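PDB 1NTH: monomethylamine methyltransferase MtmB1 from Methanosarcina barkeri, which catalyses the transfer of the methyl group from monomethylamine to the corrinoid cofactor of its partner protein MtmC, a step in methanogenesis from methylamine. Local coordinates for residues A[67-71]-A[86-92]; A[161-165]-A[177-181]; A[274-279]-A[314-318]; A[303-309]-A[410-416]. All coordinates share one frame; numbering follows the deposited sequence.

Contact 1 of 4, residues A[67-71]-A[86-92]; sequences FEMLL and YTEDEIW
Leu71 and Tyr86, whose CA atoms lie 6.0 Å apart, are the nearest CA pair between residues 67-71 and 86-92. The two helical segments run at 125° to each other, with axes 10.7 Å apart at closest approach, a spacing filled by side chains from both. Phe67 is the main one. With CG anti to its backbone N (chi1 -173°), its ring reaches across and is enclosed by three residues of the other helix. Ile91 CD1 lies over one ring face, and Ile91 CG2 comes 3.4 Å from Phe67 CE1, while Glu88 CG meets the ring edge with its aliphatic part. The indole of Trp92 approaches obliquely, the planes at 33°, and Trp92 NE1 comes within 3.3 Å of Phe67 CZ. One turn on, Leu71 CB rests against Ile91 CD1 at 3.9 Å, and Leu70 CD1 touches the edge of the Tyr86 ring. One water joins the two backbones by donating to Leu70 O and Leu71 O and accepting from Tyr86 N. A capping box starts the second helix: Thr87 N donates to Glu90 OE1 (3.0 Å), and Glu90 N donates back to Thr87 OG1, whose position is less certain. Beyond the pair, Leu70 and Ile91 both pack on Ile283 of helix 271-288, where Tyr86 OH bonds Asn284, and Leu70 and Tyr86 also touch Ile75 of strand 75-77.

Contact 2 of 4, residues A[161-165]-A[177-181]; sequences MTSVR and VLAAK
Leu178 carries its CG anti to the backbone N (chi1 178°), which sends the isobutyl group off the helix to meet Val164, whose CG2 is likewise anti to its own N while CG1 sits between the N and the carbonyl carbon. This is loop-on-helix packing in a TIM-barrel protein: residues 161-165 leave the short strand 160-161 and fold back over helix 174-193, which follows them in the chain. Here apolar contacts meet across the two segments, while the polar hold on the loop comes from Glu137. Val164 stands opposite Ala179, their CA atoms 6.1 Å apart, and its two methyls divide the work. CG2 meets Leu178 CD2 at 3.6 Å, and CG1 reaches the small Ala179 CB at 4.3 Å. At the start of the segment the thioether of Met161, in a chain bent at chi3 (76°), lies near the same alanine, and also touches Thr182 and Leu186 of the helix.

Glu137 holds the loop by accepting from Arg165 N and Ser163 OG. All five touching residues are buried, partly by other subunits of the hexamer: Tyr10 of a second subunit and Met193 of a third both pack on Leu178. Arg165 binds both neighbours, its NH2 forming a salt bridge with Asp8 of the second subunit and its NH1 donating to Met193 O of the third. Before reaching them its aliphatic part crosses Leu178 at about a right angle, with Arg165 CD 3.8 Å from Leu178 CD2.

Contact 3 of 4, residues A[274-279]-A[314-318]; sequences TTIVDV and IAGWA
Ile314 points at helix 271-288 and crosses the side chains of Thr274, Thr275 and Asp278 at a slant, its branches reaching different parts of that helix. The far end, Ile314 CD1, reaches Thr274 CG2 at 3.7 Å. Midway, Thr275 OG1 lies against Ile314 CG1 at 3.5 Å, a van der Waals touch on carbon; the polar need of that hydroxyl is met by Ile271 O in its own helix. The remaining branch, Ile314 CG2, faces Asp278 OD2. Cutting Ile314 back to an alanine is likely to open a gap beside Thr274 and to leave the Asp278 carboxylate without part of its apolar cover.

One turn further along, Ala318 takes over. Asp278 turns its CG away from its backbone N (chi1 -162°), bringing OD2 to 3.3 Å from Ala318 CB, and Val279 CG2 packs more loosely beside the same alanine. Thr275 CG2 touches Trp317 CB at 3.9 Å. The same Asp278 OD2 also lies close to a like-charged oxygen of Asp296 in strand 293-300. The axes of the two short segments pass 9.2 Å apart, at a crossing angle of -48°.

Pro298 of strand 293-300 touches Asp278, Ile314 and Ala315. Helix 271-288, that strand and helix 309-325 follow one another in the chain, and the packing of two successive helices against the strand between them is characteristic of the outer helical layer of a TIM barrel.

Contact 4 of 4, residues A[303-309]-A[410-416]; sequences WGSTNTR and SLYEKNY
Tyr416 lays its CB over the six-membered ring of Trp303, 3.5 Å from the centroid and 12° off the ring normal, a CH-pi contact over the face. Its ring meets the five-membered ring obliquely, planes at 44°, and Tyr416 CD1 comes to 3.3 Å from Trp303 NE1. A serine in place of Trp303 would probably strip this face from Tyr416 and set its ring freer to turn. Further along, Tyr416 OH rests 3.3 Å from Thr308 CA.

The polar half centres on Arg309, which grips Glu413 side-on. Arg309 NE donates to the syn lone pair of Glu413 OE1 (3.1 Å), and Arg309 NH2 to Glu413 OE2 (2.9 Å), both oxygens lying near the guanidinium plane. The bend at chi3 (-65°) turns the guanidinium into this position. Nearby, Tyr412 OH donates to Asn307 O (2.7 Å), in the carbonyl plane.

In the next shell a water bridges Arg309 N, Glu413 OE1 and Tyr416 OH, tying the salt bridge to the aromatic pair. Asp406 pairs with Arg309 NH1, giving the arginine a second carboxylate, and an ST turn, Asn307 N to Ser305 OG, shapes the loop. Thr308 is the N-cap of helix 309-325; here the loop after strand 293-300 meets the loop that follows helix 398-410, while helix 343-359 backs both loops through Glu348, bonded to Asn307 ND2, and Met344 and Ala351, which touch Tyr412.

How the contacts relate
Contacts 1, 3 and 4 form a chain of neighbours through helices 56-73, 271-288 and 309-325. Contact 1 touches contact 3 directly, Met69 CB lying 3.8 Å from Ile276 CG2, so helix 271-288 packs on helix 56-73 as well as on helix 309-325. Contacts 3 and 4 do not touch, their nearest atoms about 5 Å apart, but they share helix 309-325: contact 4 includes its start and contact 3 its middle, and their segments alternate along the sequence. Contact 2 stands apart, its centre about 35 Å from that of contact 3 across the chain's centre, and alone among the four meets other subunits. The four thus sample the barrel's helical layer, its loops and the oligomer interface.

Contact 1 of 4, residues A[67-71]-A[86-92]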
loop_
_atom_site.group_PDB
_atom_site.type_symbol
_atom_site.label_atom_id
_atom_site.label_comp_id
_atom_site.label_asym_id
_atom_site.label_seq_id
_atom_site.Cartn_x
_atom_site.Cartn_y
_atom_site.Cartn_z
ATOM N N PHE A 67 15.764 -38.315 15.029
ATOM C CA PHE A 67 16.753 -37.797 14.091
ATOM C C PHE A 67 17.254 -38.947 13.215
ATOM O O PHE A 67 17.330 -38.825 11.992
ATOM C CB PHE A 67 17.932 -37.190 14.861
ATOM C CG PHE A 67 18.940 -36.481 13.990
ATOM C CD1 PHE A 67 19.015 -35.090 13.982
ATOM C CD2 PHE A 67 19.831 -37.201 13.198
ATOM C CE1 PHE A 67 19.961 -34.428 13.200
ATOM C CE2 PHE A 67 20.781 -36.551 12.411
ATOM C CZ PHE A 67 20.848 -35.158 12.412
ATOM N N GLU A 68 17.586 -40.067 13.851
ATOM C CA GLU A 68 18.101 -41.223 13.123
ATOM C C GLU A 68 17.056 -41.829 12.195
ATOM O O GLU A 68 17.385 -42.322 11.115
ATOM C CB GLU A 68 18.593 -42.285 14.111
ATOM C CG GLU A 68 19.518 -43.325 13.493
ATOM C CD GLU A 68 20.001 -44.354 14.500
ATOM O OE1 GLU A 68 20.262 -43.979 15.666
ATOM O OE2 GLU A 68 20.132 -45.537 14.122
ATOM N N MET A 69 15.796 -41.795 12.612
ATOM C CA MET A 69 14.719 -42.315 11.781
ATOM C C MET A 69 14.697 -41.543 10.462
ATOM O O MET A 69 14.662 -42.127 9.378
ATOM C CB MET A 69 13.385 -42.130 12.510
ATOM C CG MET A 69 12.166 -42.680 11.791
ATOM S SD MET A 69 12.026 -44.474 11.926
ATOM C CE MET A 69 10.721 -44.798 10.759
ATOM N N LEU A 70 14.717 -40.218 10.555
ATOM C CA LEU A 70 14.688 -39.387 9.358
ATOM C C LEU A 70 15.932 -39.580 8.498
ATOM O O LEU A 70 15.840 -39.700 7.276
ATOM C CB LEU A 70 14.557 -37.911 9.749
ATOM C CG LEU A 70 14.367 -36.926 8.593
ATOM C CD1 LEU A 70 13.089 -37.253 7.826
ATOM C CD2 LEU A 70 14.303 -35.506 9.151
ATOM N N LEU A 71 17.093 -39.615 9.141
ATOM C CA LEU A 71 18.356 -39.777 8.433
ATOM C C LEU A 71 18.507 -41.115 7.707
ATOM O O LEU A 71 18.962 -41.161 6.562
ATOM C CB LEU A 71 19.522 -39.604 9.409
ATOM C CG LEU A 71 20.914 -39.867 8.826
ATOM C CD1 LEU A 71 21.233 -38.845 7.740
ATOM C CD2 LEU A 71 21.948 -39.803 9.935
ATOM N N TYR A 86 18.518 -37.607 3.057
ATOM C CA TYR A 86 19.194 -36.411 3.550
ATOM C C TYR A 86 20.533 -36.847 4.131
ATOM O O TYR A 86 20.741 -38.029 4.409
ATOM C CB TYR A 86 18.412 -35.760 4.694
ATOM C CG TYR A 86 17.003 -35.339 4.374
ATOM C CD1 TYR A 86 15.917 -35.935 5.013
ATOM C CD2 TYR A 86 16.751 -34.322 3.458
ATOM C CE1 TYR A 86 14.616 -35.524 4.752
ATOM C CE2 TYR A 86 15.455 -33.905 3.188
ATOM C CZ TYR A 86 14.392 -34.510 3.838
ATOM O OH TYR A 86 13.108 -34.099 3.572
ATOM N N THR A 87 21.443 -35.895 4.315
ATOM C CA THR A 87 22.720 -36.204 4.946
ATOM C C THR A 87 22.596 -35.624 6.351
ATOM O O THR A 87 21.738 -34.769 6.601
ATOM C CB THR A 87 23.916 -35.538 4.240
ATOM O OG1 THR A 87 23.826 -34.116 4.381
ATOM C CG2 THR A 87 23.946 -35.911 2.763
ATOM N N GLU A 88 23.438 -36.085 7.265
ATOM C CA GLU A 88 23.398 -35.603 8.638
ATOM C C GLU A 88 23.627 -34.098 8.714
ATOM O O GLU A 88 22.951 -33.398 9.466
ATOM C CB GLU A 88 24.455 -36.315 9.481
ATOM C CG GLU A 88 24.294 -36.091 10.970
ATOM C CD GLU A 88 25.372 -36.783 11.777
ATOM O OE1 GLU A 88 25.766 -37.905 11.395
ATOM O OE2 GLU A 88 25.815 -36.214 12.797
ATOM N N ASP A 89 24.580 -33.603 7.933
ATOM C CA ASP A 89 24.884 -32.180 7.939
ATOM C C ASP A 89 23.731 -31.331 7.418
ATOM O O ASP A 89 23.535 -30.204 7.873
ATOM C CB ASP A 89 26.146 -31.895 7.126
ATOM C CG ASP A 89 27.391 -32.469 7.771
ATOM O OD1 ASP A 89 27.500 -32.404 9.014
ATOM O OD2 ASP A 89 28.266 -32.973 7.035
ATOM N N GLU A 90 22.970 -31.863 6.466
ATOM C CA GLU A 90 21.835 -31.121 5.925
ATOM C C GLU A 90 20.744 -31.009 6.980
ATOM O O GLU A 90 20.107 -29.964 7.114
ATOM C CB GLU A 90 21.275 -31.812 4.676
ATOM C CG GLU A 90 22.252 -31.858 3.515
ATOM C CD GLU A 90 21.728 -32.643 2.325
ATOM O OE1 GLU A 90 20.865 -33.527 2.518
ATOM O OE2 GLU A 90 22.199 -32.383 1.196
ATOM N N ILE A 91 20.525 -32.086 7.730
ATOM C CA ILE A 91 19.504 -32.059 8.766
ATOM C C ILE A 91 19.872 -31.064 9.866
ATOM O O ILE A 91 19.017 -30.310 10.336
ATOM C CB ILE A 91 19.286 -33.463 9.383
ATOM C CG1 ILE A 91 18.830 -34.436 8.290
ATOM C CG2 ILE A 91 18.224 -33.392 10.480
ATOM C CD1 ILE A 91 18.622 -35.865 8.777
ATOM N N TRP A 92 21.138 -31.049 10.273
ATOM C CA TRP A 92 21.561 -30.119 11.317
ATOM C C TRP A 92 21.478 -28.665 10.863
ATOM O O TRP A 92 21.150 -27.782 11.657
ATOM C CB TRP A 92 22.979 -30.450 11.793
ATOM C CG TRP A 92 22.982 -31.526 12.836
ATOM C CD1 TRP A 92 23.579 -32.753 12.755
ATOM C CD2 TRP A 92 22.326 -31.481 14.111
ATOM N NE1 TRP A 92 23.332 -33.476 13.900
ATOM C CE2 TRP A 92 22.566 -32.719 14.748
ATOM C CE3 TRP A 92 21.558 -30.514 14.775
ATOM C CZ2 TRP A 92 22.064 -33.017 16.020
ATOM C CZ3 TRP A 92 21.058 -30.810 16.041
ATOM C CH2 TRP A 92 21.314 -32.054 16.648
HETATM O O HOH W 1 17.508 -39.348 5.021
#

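Contact 2 of 4, residues A[161-165]-A[177-181]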
loop_
_atom_site.group_PDB
_atom_site.type_symbol
_atom_site.label_atom_id
_atom_site.label_comp_id
_atom_site.label_asym_id
_atom_site.label_seq_id
_atom_site.Cartn_x
_atom_site.Cartn_y
_atom_site.Cartn_z
ATOM N N MET A 161 -15.710 -25.046 2.992
ATOM C CA MET A 161 -16.988 -24.666 2.390
ATOM C C MET A 161 -17.573 -25.897 1.696
ATOM O O MET A 161 -16.934 -26.459 0.809
ATOM C CB MET A 161 -16.790 -23.562 1.341
ATOM C CG MET A 161 -16.214 -22.252 1.873
ATOM S SD MET A 161 -16.142 -20.948 0.605
ATOM C CE MET A 161 -17.885 -20.456 0.535
ATOM N N THR A 162 -18.770 -26.326 2.090
ATOM C CA THR A 162 -19.365 -27.491 1.439
ATOM C C THR A 162 -19.806 -27.115 0.031
ATOM O O THR A 162 -19.965 -27.976 -0.832
ATOM C CB THR A 162 -20.564 -28.066 2.236
ATOM O OG1 THR A 162 -21.538 -27.044 2.472
ATOM C CG2 THR A 162 -20.086 -28.636 3.566
ATOM N N SER A 163 -20.005 -25.820 -0.198
ATOM C CA SER A 163 -20.378 -25.331 -1.518
ATOM C C SER A 163 -20.029 -23.856 -1.640
ATOM O O SER A 163 -19.886 -23.153 -0.638
ATOM C CB SER A 163 -21.882 -25.524 -1.786
ATOM O OG SER A 163 -22.683 -24.650 -1.002
ATOM N N VAL A 164 -19.852 -23.406 -2.875
ATOM C CA VAL A 164 -19.579 -22.005 -3.150
ATOM C C VAL A 164 -20.492 -21.688 -4.333
ATOM O O VAL A 164 -20.452 -22.366 -5.362
ATOM C CB VAL A 164 -18.081 -21.755 -3.476
ATOM C CG1 VAL A 164 -17.658 -22.515 -4.726
ATOM C CG2 VAL A 164 -17.838 -20.263 -3.624
ATOM N N ARG A 165 -21.335 -20.671 -4.171
ATOM C CA ARG A 165 -22.308 -20.314 -5.194
ATOM C C ARG A 165 -23.175 -21.537 -5.505
ATOM O O ARG A 165 -23.568 -21.778 -6.648
ATOM C CB ARG A 165 -21.617 -19.774 -6.455
ATOM C CG ARG A 165 -21.419 -18.257 -6.386
ATOM C CD ARG A 165 -20.519 -17.702 -7.480
ATOM N NE ARG A 165 -21.021 -17.943 -8.829
ATOM C CZ ARG A 165 -20.445 -17.460 -9.926
ATOM N NH1 ARG A 165 -19.357 -16.707 -9.823
ATOM N NH2 ARG A 165 -20.940 -17.743 -11.124
ATOM N N VAL A 177 -10.916 -23.084 -7.117
ATOM C CA VAL A 177 -10.172 -21.824 -7.081
ATOM C C VAL A 177 -11.036 -20.765 -6.399
ATOM O O VAL A 177 -10.569 -20.039 -5.516
ATOM C CB VAL A 177 -9.800 -21.345 -8.507
ATOM C CG1 VAL A 177 -9.332 -19.888 -8.480
ATOM C CG2 VAL A 177 -8.689 -22.226 -9.070
ATOM N N LEU A 178 -12.301 -20.682 -6.806
ATOM C CA LEU A 178 -13.222 -19.712 -6.218
ATOM C C LEU A 178 -13.319 -19.919 -4.706
ATOM O O LEU A 178 -13.267 -18.956 -3.934
ATOM C CB LEU A 178 -14.614 -19.841 -6.856
ATOM C CG LEU A 178 -15.703 -18.913 -6.304
ATOM C CD1 LEU A 178 -15.288 -17.459 -6.499
ATOM C CD2 LEU A 178 -17.025 -19.190 -7.012
ATOM N N ALA A 179 -13.454 -21.173 -4.280
ATOM C CA ALA A 179 -13.559 -21.474 -2.855
ATOM C C ALA A 179 -12.279 -21.129 -2.100
ATOM O O ALA A 179 -12.335 -20.626 -0.977
ATOM C CB ALA A 179 -13.908 -22.955 -2.648
ATOM N N ALA A 180 -11.128 -21.391 -2.714
ATOM C CA ALA A 180 -9.848 -21.107 -2.075
ATOM C C ALA A 180 -9.708 -19.621 -1.738
ATOM O O ALA A 180 -9.237 -19.266 -0.655
ATOM C CB ALA A 180 -8.697 -21.550 -2.982
ATOM N N LYS A 181 -10.109 -18.758 -2.664
ATOM C CA LYS A 181 -10.019 -17.320 -2.426
ATOM C C LYS A 181 -11.143 -16.857 -1.506
ATOM O O LYS A 181 -10.914 -16.112 -0.551
ATOM C CB LYS A 181 -10.108 -16.542 -3.744
ATOM C CG LYS A 181 -8.982 -16.814 -4.731
ATOM C CD LYS A 181 -9.113 -15.902 -5.943
ATOM C CE LYS A 181 -8.150 -16.282 -7.066
ATOM N NZ LYS A 181 -6.714 -16.084 -6.709
#

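Contact 3 of 4, residues A[274-279]-A[314-318]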
loop_
_atom_site.group_PDB
_atom_site.type_symbol
_atom_site.label_atom_id
_atom_site.label_comp_id
_atom_site.label_asym_id
_atom_site.label_seq_id
_atom_site.Cartn_x
_atom_site.Cartn_y
_atom_site.Cartn_z
ATOM N N THR A 274 5.453 -44.603 17.186
ATOM C CA THR A 274 4.770 -43.496 16.532
ATOM C C THR A 274 5.375 -42.159 16.962
ATOM O O THR A 274 5.386 -41.202 16.188
ATOM C CB THR A 274 3.258 -43.513 16.846
ATOM O OG1 THR A 274 2.700 -44.769 16.434
ATOM C CG2 THR A 274 2.538 -42.398 16.088
ATOM N N THR A 275 5.888 -42.100 18.187
ATOM C CA THR A 275 6.494 -40.869 18.685
ATOM C C THR A 275 7.828 -40.623 17.982
ATOM O O THR A 275 8.197 -39.480 17.708
ATOM C CB THR A 275 6.692 -40.929 20.215
ATOM O OG1 THR A 275 5.450 -41.293 20.836
ATOM C CG2 THR A 275 7.127 -39.563 20.753
ATOM N N ILE A 276 8.556 -41.698 17.687
ATOM C CA ILE A 276 9.821 -41.577 16.976
ATOM C C ILE A 276 9.520 -40.949 15.614
ATOM O O ILE A 276 10.222 -40.042 15.166
ATOM C CB ILE A 276 10.480 -42.964 16.765
ATOM C CG1 ILE A 276 10.981 -43.502 18.106
ATOM C CG2 ILE A 276 11.626 -42.863 15.762
ATOM C CD1 ILE A 276 11.544 -44.916 18.027
ATOM N N VAL A 277 8.465 -41.430 14.965
ATOM C CA VAL A 277 8.062 -40.900 13.667
ATOM C C VAL A 277 7.653 -39.436 13.818
ATOM O O VAL A 277 8.001 -38.599 12.982
ATOM C CB VAL A 277 6.870 -41.698 13.080
ATOM C CG1 VAL A 277 6.242 -40.940 11.915
ATOM C CG2 VAL A 277 7.348 -43.059 12.610
ATOM N N ASP A 278 6.921 -39.138 14.887
ATOM C CA ASP A 278 6.457 -37.775 15.144
ATOM C C ASP A 278 7.641 -36.815 15.259
ATOM O O ASP A 278 7.629 -35.735 14.666
ATOM C CB ASP A 278 5.623 -37.736 16.425
ATOM C CG ASP A 278 4.771 -36.486 16.528
ATOM O OD1 ASP A 278 4.916 -35.593 15.666
ATOM O OD2 ASP A 278 3.958 -36.400 17.471
ATOM N N VAL A 279 8.661 -37.199 16.022
ATOM C CA VAL A 279 9.840 -36.348 16.164
ATOM C C VAL A 279 10.489 -36.178 14.792
ATOM O O VAL A 279 10.892 -35.077 14.412
ATOM C CB VAL A 279 10.860 -36.958 17.164
ATOM C CG1 VAL A 279 12.186 -36.200 17.106
ATOM C CG2 VAL A 279 10.282 -36.902 18.575
ATOM N N ILE A 314 1.821 -39.512 22.857
ATOM C CA ILE A 314 2.672 -39.298 21.693
ATOM C C ILE A 314 2.939 -37.804 21.512
ATOM O O ILE A 314 4.087 -37.388 21.347
ATOM C CB ILE A 314 2.009 -39.866 20.415
ATOM C CG1 ILE A 314 1.929 -41.394 20.523
ATOM C CG2 ILE A 314 2.801 -39.454 19.173
ATOM C CD1 ILE A 314 1.035 -42.040 19.486
ATOM N N ALA A 315 1.883 -37.000 21.560
ATOM C CA ALA A 315 2.025 -35.556 21.394
ATOM C C ALA A 315 2.843 -34.931 22.527
ATOM O O ALA A 315 3.717 -34.094 22.285
ATOM C CB ALA A 315 0.651 -34.900 21.320
ATOM N N GLY A 316 2.555 -35.337 23.760
ATOM C CA GLY A 316 3.270 -34.797 24.905
ATOM C C GLY A 316 4.763 -35.058 24.860
ATOM O O GLY A 316 5.565 -34.155 25.101
ATOM N N TRP A 317 5.145 -36.294 24.553
ATOM C CA TRP A 317 6.558 -36.640 24.479
ATOM C C TRP A 317 7.247 -35.990 23.286
ATOM O O TRP A 317 8.370 -35.504 23.406
ATOM C CB TRP A 317 6.744 -38.162 24.414
ATOM C CG TRP A 317 6.682 -38.821 25.758
ATOM C CD1 TRP A 317 5.565 -39.088 26.497
ATOM C CD2 TRP A 317 7.797 -39.259 26.543
ATOM N NE1 TRP A 317 5.916 -39.667 27.696
ATOM C CE2 TRP A 317 7.281 -39.783 27.750
ATOM C CE3 TRP A 317 9.186 -39.260 26.343
ATOM C CZ2 TRP A 317 8.106 -40.306 28.755
ATOM C CZ3 TRP A 317 10.008 -39.780 27.344
ATOM C CH2 TRP A 317 9.461 -40.296 28.533
ATOM N N ALA A 318 6.582 -35.978 22.137
ATOM C CA ALA A 318 7.179 -35.378 20.950
ATOM C C ALA A 318 7.442 -33.886 21.168
ATOM O O ALA A 318 8.537 -33.393 20.893
ATOM C CB ALA A 318 6.270 -35.584 19.741
#

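Contact 4 of 4, residues A[303-309]-A[410-416]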
loop_
_atom_site.group_PDB
_atom_site.type_symbol
_atom_site.label_atom_id
_atom_site.label_comp_id
_atom_site.label_asym_id
_atom_site.label_seq_id
_atom_site.Cartn_x
_atom_site.Cartn_y
_atom_site.Cartn_z
ATOM N N TRP A 303 -10.183 -45.106 16.702
ATOM C CA TRP A 303 -11.102 -44.057 17.114
ATOM C C TRP A 303 -11.060 -42.781 16.279
ATOM O O TRP A 303 -12.025 -42.018 16.264
ATOM C CB TRP A 303 -10.858 -43.733 18.587
ATOM C CG TRP A 303 -10.908 -44.955 19.466
ATOM C CD1 TRP A 303 -9.935 -45.390 20.320
ATOM C CD2 TRP A 303 -11.990 -45.889 19.580
ATOM N NE1 TRP A 303 -10.345 -46.536 20.961
ATOM C CE2 TRP A 303 -11.603 -46.864 20.527
ATOM C CE3 TRP A 303 -13.251 -45.995 18.977
ATOM C CZ2 TRP A 303 -12.431 -47.935 20.885
ATOM C CZ3 TRP A 303 -14.078 -47.062 19.334
ATOM C CH2 TRP A 303 -13.661 -48.016 20.281
ATOM N N GLY A 304 -9.949 -42.551 15.587
ATOM C CA GLY A 304 -9.831 -41.362 14.759
ATOM C C GLY A 304 -9.814 -40.067 15.555
ATOM O O GLY A 304 -10.162 -39.006 15.032
ATOM N N SER A 305 -9.409 -40.155 16.818
ATOM C CA SER A 305 -9.339 -38.989 17.695
ATOM C C SER A 305 -7.902 -38.686 18.103
ATOM O O SER A 305 -7.044 -39.570 18.113
ATOM C CB SER A 305 -10.178 -39.216 18.954
ATOM O OG SER A 305 -9.977 -38.171 19.892
ATOM N N THR A 306 -7.651 -37.429 18.452
ATOM C CA THR A 306 -6.326 -36.990 18.865
ATOM C C THR A 306 -6.193 -36.930 20.388
ATOM O O THR A 306 -5.123 -36.616 20.906
ATOM C CB THR A 306 -6.022 -35.582 18.322
ATOM O OG1 THR A 306 -7.083 -34.700 18.707
ATOM C CG2 THR A 306 -5.896 -35.601 16.805
ATOM N N ASN A 307 -7.269 -37.231 21.108
ATOM C CA ASN A 307 -7.211 -37.166 22.561
ATOM C C ASN A 307 -7.358 -38.490 23.307
ATOM O O ASN A 307 -7.885 -38.526 24.421
ATOM C CB ASN A 307 -8.241 -36.161 23.088
ATOM C CG ASN A 307 -9.621 -36.384 22.518
ATOM O OD1 ASN A 307 -10.072 -35.643 21.643
ATOM N ND2 ASN A 307 -10.303 -37.416 23.007
ATOM N N THR A 308 -6.902 -39.579 22.700
ATOM C CA THR A 308 -6.957 -40.862 23.388
ATOM C C THR A 308 -5.699 -40.880 24.248
ATOM O O THR A 308 -4.786 -40.074 24.041
ATOM C CB THR A 308 -6.920 -42.061 22.410
ATOM O OG1 THR A 308 -5.648 -42.112 21.757
ATOM C CG2 THR A 308 -8.028 -41.940 21.373
ATOM N N ARG A 309 -5.647 -41.783 25.218
ATOM C CA ARG A 309 -4.487 -41.867 26.092
ATOM C C ARG A 309 -3.192 -41.996 25.292
ATOM O O ARG A 309 -2.206 -41.317 25.583
ATOM C CB ARG A 309 -4.640 -43.058 27.045
ATOM C CG ARG A 309 -3.503 -43.227 28.045
ATOM C CD ARG A 309 -3.833 -44.350 29.030
ATOM N NE ARG A 309 -4.986 -44.020 29.865
ATOM C CZ ARG A 309 -4.916 -43.361 31.019
ATOM N NH1 ARG A 309 -3.742 -42.959 31.489
ATOM N NH2 ARG A 309 -6.024 -43.091 31.699
ATOM N N SER A 410 -9.460 -41.034 32.032
ATOM C CA SER A 410 -10.213 -42.177 32.541
ATOM C C SER A 410 -11.713 -41.901 32.557
ATOM O O SER A 410 -12.524 -42.828 32.556
ATOM C CB SER A 410 -9.748 -42.537 33.955
ATOM O OG SER A 410 -8.441 -43.082 33.940
ATOM N N LEU A 411 -12.085 -40.624 32.566
ATOM C CA LEU A 411 -13.493 -40.250 32.590
ATOM C C LEU A 411 -14.219 -40.472 31.267
ATOM O O LEU A 411 -15.449 -40.493 31.237
ATOM C CB LEU A 411 -13.652 -38.783 33.007
ATOM C CG LEU A 411 -13.257 -38.389 34.433
ATOM C CD1 LEU A 411 -13.504 -36.902 34.633
ATOM C CD2 LEU A 411 -14.063 -39.200 35.435
ATOM N N TYR A 412 -13.480 -40.645 30.174
ATOM C CA TYR A 412 -14.129 -40.841 28.882
ATOM C C TYR A 412 -13.556 -41.937 27.986
ATOM O O TYR A 412 -14.201 -42.337 27.018
ATOM C CB TYR A 412 -14.144 -39.512 28.098
ATOM C CG TYR A 412 -12.773 -38.970 27.713
ATOM C CD1 TYR A 412 -11.975 -39.628 26.776
ATOM C CD2 TYR A 412 -12.278 -37.797 28.287
ATOM C CE1 TYR A 412 -10.717 -39.133 26.418
ATOM C CE2 TYR A 412 -11.022 -37.293 27.938
ATOM C CZ TYR A 412 -10.248 -37.965 27.004
ATOM O OH TYR A 412 -9.008 -37.472 26.656
ATOM N N GLU A 413 -12.366 -42.437 28.301
ATOM C CA GLU A 413 -11.735 -43.442 27.448
ATOM C C GLU A 413 -12.452 -44.783 27.302
ATOM O O GLU A 413 -12.045 -45.620 26.500
ATOM C CB GLU A 413 -10.282 -43.669 27.881
ATOM C CG GLU A 413 -10.084 -44.469 29.152
ATOM C CD GLU A 413 -8.620 -44.530 29.553
ATOM O OE1 GLU A 413 -7.756 -44.506 28.648
ATOM O OE2 GLU A 413 -8.329 -44.612 30.766
ATOM N N LYS A 414 -13.525 -44.986 28.055
ATOM C CA LYS A 414 -14.273 -46.234 27.957
ATOM C C LYS A 414 -15.566 -46.017 27.179
ATOM O O LYS A 414 -16.380 -46.931 27.039
ATOM C CB LYS A 414 -14.578 -46.766 29.362
ATOM C CG LYS A 414 -13.351 -47.122 30.180
ATOM C CD LYS A 414 -12.603 -48.299 29.580
ATOM C CE LYS A 414 -11.404 -48.677 30.430
ATOM N NZ LYS A 414 -10.660 -49.828 29.851
ATOM N N ASN A 415 -15.735 -44.809 26.646
ATOM C CA ASN A 415 -16.945 -44.461 25.910
ATOM C C ASN A 415 -16.716 -44.024 24.463
ATOM O O ASN A 415 -17.585 -43.389 23.868
ATOM C CB ASN A 415 -17.679 -43.346 26.655
ATOM C CG ASN A 415 -17.944 -43.694 28.106
ATOM O OD1 ASN A 415 -18.113 -42.809 28.946
ATOM N ND2 ASN A 415 -17.992 -44.986 28.407
ATOM N N TYR A 416 -15.564 -44.362 23.893
ATOM C CA TYR A 416 -15.269 -43.971 22.516
ATOM C C TYR A 416 -16.317 -44.483 21.530
ATOM O O TYR A 416 -16.783 -43.738 20.668
ATOM C CB TYR A 416 -13.884 -44.477 22.107
ATOM C CG TYR A 416 -12.744 -43.807 22.844
ATOM C CD1 TYR A 416 -11.642 -44.544 23.273
ATOM C CD2 TYR A 416 -12.768 -42.437 23.119
ATOM C CE1 TYR A 416 -10.590 -43.939 23.961
ATOM C CE2 TYR A 416 -11.720 -41.822 23.807
ATOM C CZ TYR A 416 -10.638 -42.580 24.225
ATOM O OH TYR A 416 -9.607 -41.989 24.919
HETATM O O HOH W 2 -7.720 -43.684 25.856
#